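Local coordinates for protein probable amidase (Thermus thermophilus, PDB 2DC0) that is probably an enzyme of the amidase family, an alpha/beta protein whose large mixed sheet is flanked by helices, at residues H118-L122 with G307-V312; V281-Y285 with L386-L390; V284-L288 with A330-R334; R287-E292 with L322-Y327. All coordinates share one frame; numbering follows the deposited sequence.

Contact 1: H118-L122 with G307-V312; sequences HEIAL and GFSPQV
Leu122 and Val312 bring the two backbones closest, their CA atoms 6.4 Å apart, where the loop 118-122 passes the N-terminal end of helix 310-321. Glu119 links the two segments through both a hydroxyl and a backbone donor. With CG anti to the backbone N and an extended chain, it carries its carboxylate to the N-cap residue Ser309. There Glu119 OE1 takes the hydroxyl of Ser309 OG at 2.5 Å, nearly along its own C-O axis. The same OE1 accepts from Ser309 N at 2.8 Å, on the syn side and 21° out of the carboxylate plane. Ser309 OG in turn receives a weak capping bond from Val312 N; serine suits the place because its hydroxyl can donate to Glu119 and accept from the helix. His118 NE2 accepts from Gln311 NE2 at 2.8 Å in an almost straight bond (172°); the donor lies in the imidazole plane, although the ring and amide planes are turned 38° apart. Beside these polar links lies an apolar patch. Val312 CG2 rests 3.7 Å from Glu119 CB, Ile120 CD1 lies 3.5 Å from Val312 CG1, and Ile120 CG2 reaches the edge of the Phe308 ring at CE1, 4.0 Å away. Glu119 OE2 is bound by Thr87 and Trp130. The Ser309 donors and the helix start would be expected to favour a charged carboxylate, while Gly307 O, 3.2 Å from Glu119 OE2, works against it.

Contact 2: V281-Y285 with L386-L390; sequences VYEVY and LPFSL
Val281 and Pro387 (CA atoms 6.9 Å apart), together with Tyr285 and Leu390, mark the approach of two short helical segments whose axes come within 10.3 Å and run at 47° to each other. Leu386 has the largest share of the contact. Its first torsion (chi1 69°) turns CG toward helix 281-285, and chi2 directs the two methyls to different partners: CD1 lies 3.6 Å from Val281 CG2 and also touches Tyr285 CB, while CD2 meets Tyr282 CD1 at 3.8 Å. Leu386 CB sits over one face of the Tyr285 ring in a CH-pi contact, 4.0 Å from the centroid and 14° off the normal. In this alpha/beta fold the pair joins the first turn of helix 281-296 to the short helix 386-390, which precedes the sheet strand 395-403. Aliphatic side chains and the flat face of a tyrosine suit a junction with no hydrogen bond crossing it. One turn beyond Leu386, Leu390 divides its methyls too: CD2 slides past Val281 CG2 at 3.8 Å, and CD1 lies at the edge of the Tyr285 ring, 4.2 Å from CD1 of that ring. The hydroxyl of Tyr282 has a polar partner on helix 377-382, a weak bond to Arg378.

Contact 3: V284-L288 with A330-R334; sequences VYTRL and AVAER
Leu288 packs against Ala330 and Arg334, and its side chain can be followed outward across the gap between two helices. CB rests on the single methyl of Ala330, 3.9 Å from Ala330 CB; a residue as small as alanine suits this spot, where the axes approach to 9.2 Å. CG, anti to the backbone N (chi1 -163°), carries the branch toward Arg334. CD1 ends centrally over one face of the Arg334 guanidinium, 3.7 Å from Arg334 CZ, the two side chains crossing at about a right angle. Loop residues Ser202 and Thr203 also touch the leucine. Arg334 presents that face because its chain bends at chi3 (68°), and the methyl covers the planar group while the N-H bonds reach elsewhere: NH2 to Ser202, NH1 weakly to Thr203 and to Leu390 O. A turn earlier, Val284 sets its two methyls against one side of the other helix: CG1 touches the carbonyl oxygen of Ala330 at 3.6 Å, and CG2 meets Glu333 CB, also at 3.6 Å. Glu333 bends away at chi2, its carboxylate forming a salt bridge with Arg201 of the second subunit. Segments 284-288 and 330-334 run roughly antiparallel, at 142°, and belong to helices 281-296 and 324-345. The first helix follows strand 270-273, outermost in the sheet of this chain, and the second leads into strand 350-354 of the same sheet, while Val331 and Arg334 also pack against the second subunit.

Contact 4: R287-E292 with L322-Y327; sequences RLVRYE and LTEKDY
Glu292 OE2 is gripped by two hydroxyls, Tyr327 OH and Ser202 OG. Tyr327 OH donates to the anti lone pair of Glu292 OE2 at 2.5 Å, with the carboxylate and ring planes 58° apart; Ser200 holds the other oxygen, OE1, and thereby helps fix the group's rotation. Beside this bond the rings of Tyr291 and Tyr327 form an offset stack, centroids 4.5 Å apart and planes at 14°. The offset puts Tyr327 CB over the centre of the Tyr291 ring, a CH-pi contact at 3.6 Å. Both helices thus contribute a flat aromatic to one slab in the helical layer of the fold. Helix 324-345 begins here with a capping box: Thr323 N donates to Asp326 OD2 at 2.9 Å, and Thr323 OG1 approaches that same oxygen from above the carboxylate plane. Separately, Lys325 N gives Thr323 OG1 a weak capping bond. Leu322, just before the cap, lays CD1 against Arg287 CB at 3.7 Å, and its carbonyl oxygen lies at the edge of the Tyr291 ring in the ring plane. Arg295 adds a cation-pi contact to Tyr291. Across the dimer interface, Glu324 OE1 accepts from Tyr291 OH of the second subunit, and Tyr327 meets Tyr327 of that subunit nearly at right angles.

In the fold
Contacts 2, 3 and 4 follow one another along helix 281-296, which meets helix 386-390 in its first turn and then helix 324-345. Contacts 2 and 3 share Val284 and Tyr285, their centres about 7 Å apart, and touch again where Leu390 O lies 3.3 Å from Arg334 CD. Contacts 3 and 4 share Arg287 and Leu288, with centres about 8 Å apart, and both face the second subunit, which neither contact 1 nor contact 2 touches. Contact 1 stands apart, its centre about 18 Å from that of contact 4 and their nearest atoms about 5 Å away; helix 310-321, which begins there, leads directly to the capped start of helix 324-345.

Contact 1: H118-L122 with G307-V312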
loop_
_atom_site.group_PDB
_atom_site.type_symbol
_atom_site.label_atom_id
_atom_site.label_comp_id
_atom_site.label_asym_id
_atom_site.label_seq_id
_atom_site.Cartn_x
_atom_site.Cartn_y
_atom_site.Cartn_z
ATOM N N HIS A 118 -5.020 21.233 -16.978
ATOM C CA HIS A 118 -5.930 21.818 -16.013
ATOM C C HIS A 118 -5.005 22.489 -15.008
ATOM O O HIS A 118 -3.960 21.931 -14.663
ATOM C CB HIS A 118 -6.763 20.730 -15.328
ATOM C CG HIS A 118 -7.937 21.266 -14.572
ATOM N ND1 HIS A 118 -9.217 21.252 -15.082
ATOM C CD2 HIS A 118 -8.014 21.894 -13.376
ATOM C CE1 HIS A 118 -10.033 21.849 -14.232
ATOM N NE2 HIS A 118 -9.328 22.247 -13.189
ATOM N N GLU A 119 -5.385 23.679 -14.545
ATOM C CA GLU A 119 -4.562 24.436 -13.609
ATOM C C GLU A 119 -3.960 23.622 -12.464
ATOM O O GLU A 119 -4.681 22.999 -11.681
ATOM C CB GLU A 119 -5.347 25.628 -13.059
ATOM C CG GLU A 119 -4.553 26.472 -12.067
ATOM C CD GLU A 119 -5.188 27.831 -11.816
ATOM O OE1 GLU A 119 -6.431 27.900 -11.757
ATOM O OE2 GLU A 119 -4.441 28.817 -11.666
ATOM N N ILE A 120 -2.628 23.686 -12.389
ATOM C CA ILE A 120 -1.773 22.979 -11.435
ATOM C C ILE A 120 -2.145 21.518 -11.260
ATOM O O ILE A 120 -1.843 20.913 -10.228
ATOM C CB ILE A 120 -1.703 23.652 -10.031
ATOM C CG1 ILE A 120 -3.083 23.693 -9.375
ATOM C CG2 ILE A 120 -1.082 25.038 -10.150
ATOM C CD1 ILE A 120 -3.078 24.019 -7.883
ATOM N N ALA A 121 -2.790 20.962 -12.282
ATOM C CA ALA A 121 -3.214 19.559 -12.311
ATOM C C ALA A 121 -4.303 19.246 -11.294
ATOM O O ALA A 121 -4.592 18.085 -11.025
ATOM C CB ALA A 121 -2.022 18.645 -12.085
ATOM N N LEU A 122 -4.918 20.280 -10.733
ATOM C CA LEU A 122 -5.963 20.069 -9.744
ATOM C C LEU A 122 -7.343 20.178 -10.377
ATOM O O LEU A 122 -8.074 21.143 -10.150
ATOM C CB LEU A 122 -5.815 21.078 -8.606
ATOM C CG LEU A 122 -6.718 20.901 -7.386
ATOM C CD1 LEU A 122 -6.638 19.463 -6.874
ATOM C CD2 LEU A 122 -6.279 21.876 -6.306
ATOM N N GLY A 307 -3.789 34.412 -8.430
ATOM C CA GLY A 307 -3.124 33.747 -9.532
ATOM C C GLY A 307 -3.781 32.415 -9.837
ATOM O O GLY A 307 -3.525 31.818 -10.882
ATOM N N PHE A 308 -4.623 31.949 -8.916
ATOM C CA PHE A 308 -5.339 30.685 -9.071
ATOM C C PHE A 308 -6.781 30.972 -9.472
ATOM O O PHE A 308 -7.357 31.974 -9.050
ATOM C CB PHE A 308 -5.352 29.900 -7.750
ATOM C CG PHE A 308 -4.001 29.412 -7.303
ATOM C CD1 PHE A 308 -3.341 28.407 -8.002
ATOM C CD2 PHE A 308 -3.396 29.949 -6.169
ATOM C CE1 PHE A 308 -2.096 27.942 -7.577
ATOM C CE2 PHE A 308 -2.152 29.494 -5.735
ATOM C CZ PHE A 308 -1.500 28.487 -6.441
ATOM N N SER A 309 -7.366 30.097 -10.284
ATOM C CA SER A 309 -8.758 30.269 -10.701
ATOM C C SER A 309 -9.648 29.979 -9.491
ATOM O O SER A 309 -9.208 29.339 -8.533
ATOM C CB SER A 309 -9.095 29.294 -11.830
ATOM O OG SER A 309 -8.945 27.946 -11.395
ATOM N N PRO A 310 -10.905 30.455 -9.509
ATOM C CA PRO A 310 -11.816 30.215 -8.380
ATOM C C PRO A 310 -11.933 28.735 -7.988
ATOM O O PRO A 310 -11.795 28.390 -6.812
ATOM C CB PRO A 310 -13.137 30.794 -8.876
ATOM C CG PRO A 310 -12.682 31.951 -9.726
ATOM C CD PRO A 310 -11.519 31.358 -10.502
ATOM N N GLN A 311 -12.183 27.873 -8.973
ATOM C CA GLN A 311 -12.322 26.428 -8.750
ATOM C C GLN A 311 -11.094 25.866 -8.039
ATOM O O GLN A 311 -11.208 25.216 -7.000
ATOM C CB GLN A 311 -12.497 25.688 -10.086
ATOM C CG GLN A 311 -12.818 24.187 -9.954
ATOM C CD GLN A 311 -12.155 23.327 -11.040
ATOM O OE1 GLN A 311 -12.758 22.368 -11.559
ATOM N NE2 GLN A 311 -10.905 23.658 -11.376
ATOM N N VAL A 312 -9.919 26.114 -8.607
ATOM C CA VAL A 312 -8.685 25.623 -8.011
ATOM C C VAL A 312 -8.444 26.232 -6.636
ATOM O O VAL A 312 -8.049 25.536 -5.705
ATOM C CB VAL A 312 -7.471 25.917 -8.919
ATOM C CG1 VAL A 312 -6.171 25.685 -8.155
ATOM C CG2 VAL A 312 -7.515 25.007 -10.140
#

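Contact 2: V281-Y285 with L386-L390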
loop_
_atom_site.group_PDB
_atom_site.type_symbol
_atom_site.label_atom_id
_atom_site.label_comp_id
_atom_site.label_asym_id
_atom_site.label_seq_id
_atom_site.Cartn_x
_atom_site.Cartn_y
_atom_site.Cartn_z
ATOM N N VAL A 281 -14.179 5.893 -0.328
ATOM C CA VAL A 281 -12.920 6.117 -1.028
ATOM C C VAL A 281 -12.826 7.497 -1.671
ATOM O O VAL A 281 -11.746 8.083 -1.745
ATOM C CB VAL A 281 -12.670 5.027 -2.109
ATOM C CG1 VAL A 281 -13.650 5.187 -3.274
ATOM C CG2 VAL A 281 -11.230 5.108 -2.599
ATOM N N TYR A 282 -13.954 8.011 -2.143
ATOM C CA TYR A 282 -13.983 9.329 -2.757
ATOM C C TYR A 282 -13.497 10.396 -1.762
ATOM O O TYR A 282 -12.600 11.186 -2.075
ATOM C CB TYR A 282 -15.405 9.651 -3.212
ATOM C CG TYR A 282 -15.548 11.024 -3.800
ATOM C CD1 TYR A 282 -15.031 11.320 -5.057
ATOM C CD2 TYR A 282 -16.201 12.035 -3.095
ATOM C CE1 TYR A 282 -15.166 12.586 -5.602
ATOM C CE2 TYR A 282 -16.339 13.306 -3.629
ATOM C CZ TYR A 282 -15.822 13.573 -4.885
ATOM O OH TYR A 282 -15.982 14.825 -5.434
ATOM N N GLU A 283 -14.087 10.406 -0.567
ATOM C CA GLU A 283 -13.724 11.364 0.484
ATOM C C GLU A 283 -12.266 11.202 0.925
ATOM O O GLU A 283 -11.559 12.191 1.099
ATOM C CB GLU A 283 -14.612 11.189 1.722
ATOM C CG GLU A 283 -16.111 11.232 1.504
ATOM C CD GLU A 283 -16.881 10.795 2.760
ATOM O OE1 GLU A 283 -16.807 11.510 3.792
ATOM O OE2 GLU A 283 -17.544 9.728 2.722
ATOM N N VAL A 284 -11.832 9.955 1.118
ATOM C CA VAL A 284 -10.462 9.674 1.541
ATOM C C VAL A 284 -9.472 10.278 0.552
ATOM O O VAL A 284 -8.551 11.002 0.936
ATOM C CB VAL A 284 -10.192 8.142 1.642
ATOM C CG1 VAL A 284 -8.714 7.885 1.920
ATOM C CG2 VAL A 284 -11.036 7.532 2.755
ATOM N N TYR A 285 -9.676 9.973 -0.725
ATOM C CA TYR A 285 -8.820 10.475 -1.794
ATOM C C TYR A 285 -8.794 12.003 -1.794
ATOM O O TYR A 285 -7.732 12.633 -1.806
ATOM C CB TYR A 285 -9.334 9.982 -3.157
ATOM C CG TYR A 285 -8.683 10.685 -4.326
ATOM C CD1 TYR A 285 -7.445 10.272 -4.817
ATOM C CD2 TYR A 285 -9.262 11.832 -4.876
ATOM C CE1 TYR A 285 -6.798 10.993 -5.821
ATOM C CE2 TYR A 285 -8.619 12.556 -5.877
ATOM C CZ TYR A 285 -7.387 12.136 -6.338
ATOM O OH TYR A 285 -6.717 12.886 -7.275
ATOM N N LEU A 386 -9.963 7.146 -9.448
ATOM C CA LEU A 386 -9.169 7.423 -8.257
ATOM C C LEU A 386 -8.693 6.273 -7.358
ATOM O O LEU A 386 -7.616 6.357 -6.775
ATOM C CB LEU A 386 -9.883 8.494 -7.409
ATOM C CG LEU A 386 -11.203 8.180 -6.683
ATOM C CD1 LEU A 386 -10.912 7.386 -5.422
ATOM C CD2 LEU A 386 -11.902 9.503 -6.312
ATOM N N PRO A 387 -9.464 5.179 -7.244
ATOM C CA PRO A 387 -9.005 4.089 -6.372
ATOM C C PRO A 387 -7.655 3.490 -6.754
ATOM O O PRO A 387 -6.824 3.203 -5.894
ATOM C CB PRO A 387 -10.123 3.048 -6.492
ATOM C CG PRO A 387 -11.333 3.873 -6.847
ATOM C CD PRO A 387 -10.763 4.842 -7.853
ATOM N N PHE A 388 -7.437 3.322 -8.051
ATOM C CA PHE A 388 -6.220 2.699 -8.545
ATOM C C PHE A 388 -4.968 3.571 -8.481
ATOM O O PHE A 388 -3.855 3.053 -8.351
ATOM C CB PHE A 388 -6.525 2.173 -9.946
ATOM C CG PHE A 388 -7.858 1.484 -10.013
ATOM C CD1 PHE A 388 -8.082 0.321 -9.274
ATOM C CD2 PHE A 388 -8.928 2.064 -10.687
ATOM C CE1 PHE A 388 -9.351 -0.247 -9.194
ATOM C CE2 PHE A 388 -10.206 1.506 -10.614
ATOM C CZ PHE A 388 -10.420 0.349 -9.864
ATOM N N SER A 389 -5.146 4.885 -8.557
ATOM C CA SER A 389 -4.020 5.797 -8.445
ATOM C C SER A 389 -3.782 5.988 -6.942
ATOM O O SER A 389 -2.640 6.039 -6.482
ATOM C CB SER A 389 -4.331 7.139 -9.118
ATOM O OG SER A 389 -5.614 7.608 -8.752
ATOM N N LEU A 390 -4.869 6.073 -6.181
ATOM C CA LEU A 390 -4.779 6.228 -4.731
ATOM C C LEU A 390 -3.926 5.107 -4.143
ATOM O O LEU A 390 -3.085 5.347 -3.276
ATOM C CB LEU A 390 -6.173 6.174 -4.087
ATOM C CG LEU A 390 -6.193 6.237 -2.548
ATOM C CD1 LEU A 390 -5.740 7.615 -2.074
ATOM C CD2 LEU A 390 -7.597 5.937 -2.036
#

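Contact 3: V284-L288 with A330-R334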
loop_
_atom_site.group_PDB
_atom_site.type_symbol
_atom_site.label_atom_id
_atom_site.label_comp_id
_atom_site.label_asym_id
_atom_site.label_seq_id
_atom_site.Cartn_x
_atom_site.Cartn_y
_atom_site.Cartn_z
ATOM N N VAL A 284 -11.832 9.955 1.118
ATOM C CA VAL A 284 -10.462 9.674 1.541
ATOM C C VAL A 284 -9.472 10.278 0.552
ATOM O O VAL A 284 -8.551 11.002 0.936
ATOM C CB VAL A 284 -10.192 8.142 1.642
ATOM C CG1 VAL A 284 -8.714 7.885 1.920
ATOM C CG2 VAL A 284 -11.036 7.532 2.755
ATOM N N TYR A 285 -9.676 9.973 -0.725
ATOM C CA TYR A 285 -8.820 10.475 -1.794
ATOM C C TYR A 285 -8.794 12.003 -1.794
ATOM O O TYR A 285 -7.732 12.633 -1.806
ATOM C CB TYR A 285 -9.334 9.982 -3.157
ATOM C CG TYR A 285 -8.683 10.685 -4.326
ATOM C CD1 TYR A 285 -7.445 10.272 -4.817
ATOM C CD2 TYR A 285 -9.262 11.832 -4.876
ATOM C CE1 TYR A 285 -6.798 10.993 -5.821
ATOM C CE2 TYR A 285 -8.619 12.556 -5.877
ATOM C CZ TYR A 285 -7.387 12.136 -6.338
ATOM O OH TYR A 285 -6.717 12.886 -7.275
ATOM N N THR A 286 -9.981 12.590 -1.794
ATOM C CA THR A 286 -10.111 14.038 -1.819
ATOM C C THR A 286 -9.348 14.744 -0.698
ATOM O O THR A 286 -8.571 15.663 -0.954
ATOM C CB THR A 286 -11.585 14.438 -1.767
ATOM O OG1 THR A 286 -12.254 13.889 -2.906
ATOM C CG2 THR A 286 -11.737 15.961 -1.782
ATOM N N ARG A 287 -9.557 14.308 0.540
ATOM C CA ARG A 287 -8.876 14.933 1.666
ATOM C C ARG A 287 -7.367 14.741 1.611
ATOM O O ARG A 287 -6.607 15.680 1.834
ATOM C CB ARG A 287 -9.420 14.386 2.989
ATOM C CG ARG A 287 -10.915 14.574 3.133
ATOM C CD ARG A 287 -11.400 14.296 4.548
ATOM N NE ARG A 287 -12.841 14.519 4.655
ATOM C CZ ARG A 287 -13.482 14.750 5.798
ATOM N NH1 ARG A 287 -12.810 14.792 6.942
ATOM N NH2 ARG A 287 -14.794 14.944 5.798
ATOM N N LEU A 288 -6.932 13.525 1.303
ATOM C CA LEU A 288 -5.512 13.237 1.243
ATOM C C LEU A 288 -4.798 14.090 0.194
ATOM O O LEU A 288 -3.783 14.716 0.485
ATOM C CB LEU A 288 -5.297 11.744 0.962
ATOM C CG LEU A 288 -3.890 11.218 1.262
ATOM C CD1 LEU A 288 -3.902 9.702 1.431
ATOM C CD2 LEU A 288 -2.964 11.635 0.134
ATOM N N ALA A 330 -6.823 10.284 6.862
ATOM C CA ALA A 330 -6.872 9.949 5.444
ATOM C C ALA A 330 -5.809 8.900 5.137
ATOM O O ALA A 330 -6.065 7.942 4.411
ATOM C CB ALA A 330 -6.639 11.205 4.599
ATOM N N VAL A 331 -4.614 9.091 5.693
ATOM C CA VAL A 331 -3.505 8.159 5.487
ATOM C C VAL A 331 -3.852 6.759 6.015
ATOM O O VAL A 331 -3.533 5.749 5.382
ATOM C CB VAL A 331 -2.220 8.671 6.182
ATOM C CG1 VAL A 331 -1.144 7.592 6.179
ATOM C CG2 VAL A 331 -1.711 9.919 5.458
ATOM N N ALA A 332 -4.506 6.708 7.171
ATOM C CA ALA A 332 -4.898 5.440 7.769
ATOM C C ALA A 332 -6.049 4.810 6.978
ATOM O O ALA A 332 -6.087 3.597 6.785
ATOM C CB ALA A 332 -5.316 5.651 9.237
ATOM N N GLU A 333 -6.990 5.635 6.533
ATOM C CA GLU A 333 -8.122 5.134 5.766
ATOM C C GLU A 333 -7.661 4.548 4.434
ATOM O O GLU A 333 -8.263 3.596 3.930
ATOM C CB GLU A 333 -9.150 6.244 5.518
ATOM C CG GLU A 333 -9.899 6.704 6.768
ATOM C CD GLU A 333 -10.565 5.555 7.516
ATOM O OE1 GLU A 333 -11.248 4.731 6.868
ATOM O OE2 GLU A 333 -10.413 5.477 8.758
ATOM N N ARG A 334 -6.601 5.110 3.859
ATOM C CA ARG A 334 -6.085 4.592 2.597
ATOM C C ARG A 334 -5.518 3.200 2.814
ATOM O O ARG A 334 -5.753 2.300 2.018
ATOM C CB ARG A 334 -4.987 5.495 2.014
ATOM C CG ARG A 334 -4.198 4.795 0.903
ATOM C CD ARG A 334 -3.415 5.751 0.014
ATOM N NE ARG A 334 -2.300 6.407 0.687
ATOM C CZ ARG A 334 -1.497 7.283 0.091
ATOM N NH1 ARG A 334 -1.694 7.598 -1.186
ATOM N NH2 ARG A 334 -0.506 7.852 0.766
#

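Contact 4: R287-E292 with L322-Y327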
loop_
_atom_site.group_PDB
_atom_site.type_symbol
_atom_site.label_atom_id
_atom_site.label_comp_id
_atom_site.label_asym_id
_atom_site.label_seq_id
_atom_site.Cartn_x
_atom_site.Cartn_y
_atom_site.Cartn_z
ATOM N N ARG A 287 -9.557 14.308 0.540
ATOM C CA ARG A 287 -8.876 14.933 1.666
ATOM C C ARG A 287 -7.367 14.741 1.611
ATOM O O ARG A 287 -6.607 15.680 1.834
ATOM C CB ARG A 287 -9.420 14.386 2.989
ATOM C CG ARG A 287 -10.915 14.574 3.133
ATOM C CD ARG A 287 -11.400 14.296 4.548
ATOM N NE ARG A 287 -12.841 14.519 4.655
ATOM C CZ ARG A 287 -13.482 14.750 5.798
ATOM N NH1 ARG A 287 -12.810 14.792 6.942
ATOM N NH2 ARG A 287 -14.794 14.944 5.798
ATOM N N LEU A 288 -6.932 13.525 1.303
ATOM C CA LEU A 288 -5.512 13.237 1.243
ATOM C C LEU A 288 -4.798 14.090 0.194
ATOM O O LEU A 288 -3.783 14.716 0.485
ATOM C CB LEU A 288 -5.297 11.744 0.962
ATOM C CG LEU A 288 -3.890 11.218 1.262
ATOM C CD1 LEU A 288 -3.902 9.702 1.431
ATOM C CD2 LEU A 288 -2.964 11.635 0.134
ATOM N N VAL A 289 -5.340 14.121 -1.021
ATOM C CA VAL A 289 -4.749 14.887 -2.111
ATOM C C VAL A 289 -4.817 16.403 -1.887
ATOM O O VAL A 289 -3.820 17.101 -2.062
ATOM C CB VAL A 289 -5.427 14.522 -3.463
ATOM C CG1 VAL A 289 -5.043 15.533 -4.552
ATOM C CG2 VAL A 289 -4.979 13.116 -3.895
ATOM N N ARG A 290 -5.983 16.918 -1.510
ATOM C CA ARG A 290 -6.109 18.359 -1.283
ATOM C C ARG A 290 -5.179 18.831 -0.170
ATOM O O ARG A 290 -4.618 19.924 -0.254
ATOM C CB ARG A 290 -7.554 18.727 -0.948
ATOM C CG ARG A 290 -8.478 18.600 -2.149
ATOM C CD ARG A 290 -9.891 19.010 -1.817
ATOM N NE ARG A 290 -10.733 19.037 -3.005
ATOM C CZ ARG A 290 -12.047 19.221 -2.979
ATOM N NH1 ARG A 290 -12.666 19.392 -1.818
ATOM N NH2 ARG A 290 -12.739 19.233 -4.112
ATOM N N TYR A 291 -5.012 18.010 0.866
ATOM C CA TYR A 291 -4.128 18.374 1.966
ATOM C C TYR A 291 -2.701 18.529 1.453
ATOM O O TYR A 291 -2.051 19.544 1.714
ATOM C CB TYR A 291 -4.139 17.310 3.067
ATOM C CG TYR A 291 -3.217 17.643 4.229
ATOM C CD1 TYR A 291 -3.649 18.455 5.278
ATOM C CD2 TYR A 291 -1.900 17.180 4.255
ATOM C CE1 TYR A 291 -2.793 18.803 6.327
ATOM C CE2 TYR A 291 -1.033 17.520 5.301
ATOM C CZ TYR A 291 -1.491 18.334 6.331
ATOM O OH TYR A 291 -0.646 18.681 7.356
ATOM N N GLU A 292 -2.211 17.522 0.731
ATOM C CA GLU A 292 -0.846 17.568 0.204
ATOM C C GLU A 292 -0.675 18.673 -0.831
ATOM O O GLU A 292 0.336 19.378 -0.826
ATOM C CB GLU A 292 -0.440 16.214 -0.419
ATOM C CG GLU A 292 -0.374 15.047 0.574
ATOM C CD GLU A 292 0.274 13.782 -0.009
ATOM O OE1 GLU A 292 0.488 13.707 -1.237
ATOM O OE2 GLU A 292 0.561 12.852 0.772
ATOM N N LEU A 322 -8.168 21.532 6.057
ATOM C CA LEU A 322 -7.956 20.201 6.616
ATOM C C LEU A 322 -6.684 20.297 7.448
ATOM O O LEU A 322 -5.696 20.882 7.008
ATOM C CB LEU A 322 -7.767 19.164 5.498
ATOM C CG LEU A 322 -8.983 18.923 4.593
ATOM C CD1 LEU A 322 -8.608 18.006 3.432
ATOM C CD2 LEU A 322 -10.103 18.309 5.426
ATOM N N THR A 323 -6.712 19.722 8.644
ATOM C CA THR A 323 -5.558 19.753 9.539
ATOM C C THR A 323 -4.705 18.501 9.389
ATOM O O THR A 323 -5.071 17.583 8.663
ATOM C CB THR A 323 -6.013 19.823 10.993
ATOM O OG1 THR A 323 -6.743 18.630 11.306
ATOM C CG2 THR A 323 -6.914 21.030 11.203
ATOM N N GLU A 324 -3.574 18.466 10.088
ATOM C CA GLU A 324 -2.699 17.310 10.026
ATOM C C GLU A 324 -3.411 16.082 10.598
ATOM O O GLU A 324 -3.069 14.944 10.264
ATOM C CB GLU A 324 -1.372 17.597 10.749
ATOM C CG GLU A 324 -1.458 17.894 12.245
ATOM C CD GLU A 324 -1.673 16.641 13.066
ATOM O OE1 GLU A 324 -0.912 15.666 12.870
ATOM O OE2 GLU A 324 -2.593 16.632 13.908
ATOM N N LYS A 325 -4.410 16.310 11.449
ATOM C CA LYS A 325 -5.187 15.205 12.016
ATOM C C LYS A 325 -6.033 14.590 10.898
ATOM O O LYS A 325 -6.126 13.368 10.780
ATOM C CB LYS A 325 -6.103 15.698 13.146
ATOM C CG LYS A 325 -7.103 14.652 13.668
ATOM C CD LYS A 325 -6.398 13.445 14.280
ATOM C CE LYS A 325 -7.377 12.492 14.975
ATOM N NZ LYS A 325 -8.343 11.840 14.037
ATOM N N ASP A 326 -6.647 15.439 10.076
ATOM C CA ASP A 326 -7.463 14.947 8.968
ATOM C C ASP A 326 -6.575 14.143 8.021
ATOM O O ASP A 326 -6.995 13.129 7.471
ATOM C CB ASP A 326 -8.106 16.108 8.197
ATOM C CG ASP A 326 -9.134 16.859 9.019
ATOM O OD1 ASP A 326 -10.047 16.208 9.574
ATOM O OD2 ASP A 326 -9.039 18.104 9.107
ATOM N N TYR A 327 -5.346 14.608 7.838
ATOM C CA TYR A 327 -4.402 13.941 6.962
ATOM C C TYR A 327 -4.025 12.573 7.534
ATOM O O TYR A 327 -4.000 11.581 6.808
ATOM C CB TYR A 327 -3.163 14.822 6.769
ATOM C CG TYR A 327 -2.123 14.248 5.837
ATOM C CD1 TYR A 327 -2.442 13.894 4.526
ATOM C CD2 TYR A 327 -0.812 14.066 6.268
ATOM C CE1 TYR A 327 -1.472 13.368 3.664
ATOM C CE2 TYR A 327 0.157 13.547 5.420
ATOM C CZ TYR A 327 -0.177 13.200 4.122
ATOM O OH TYR A 327 0.794 12.685 3.291
#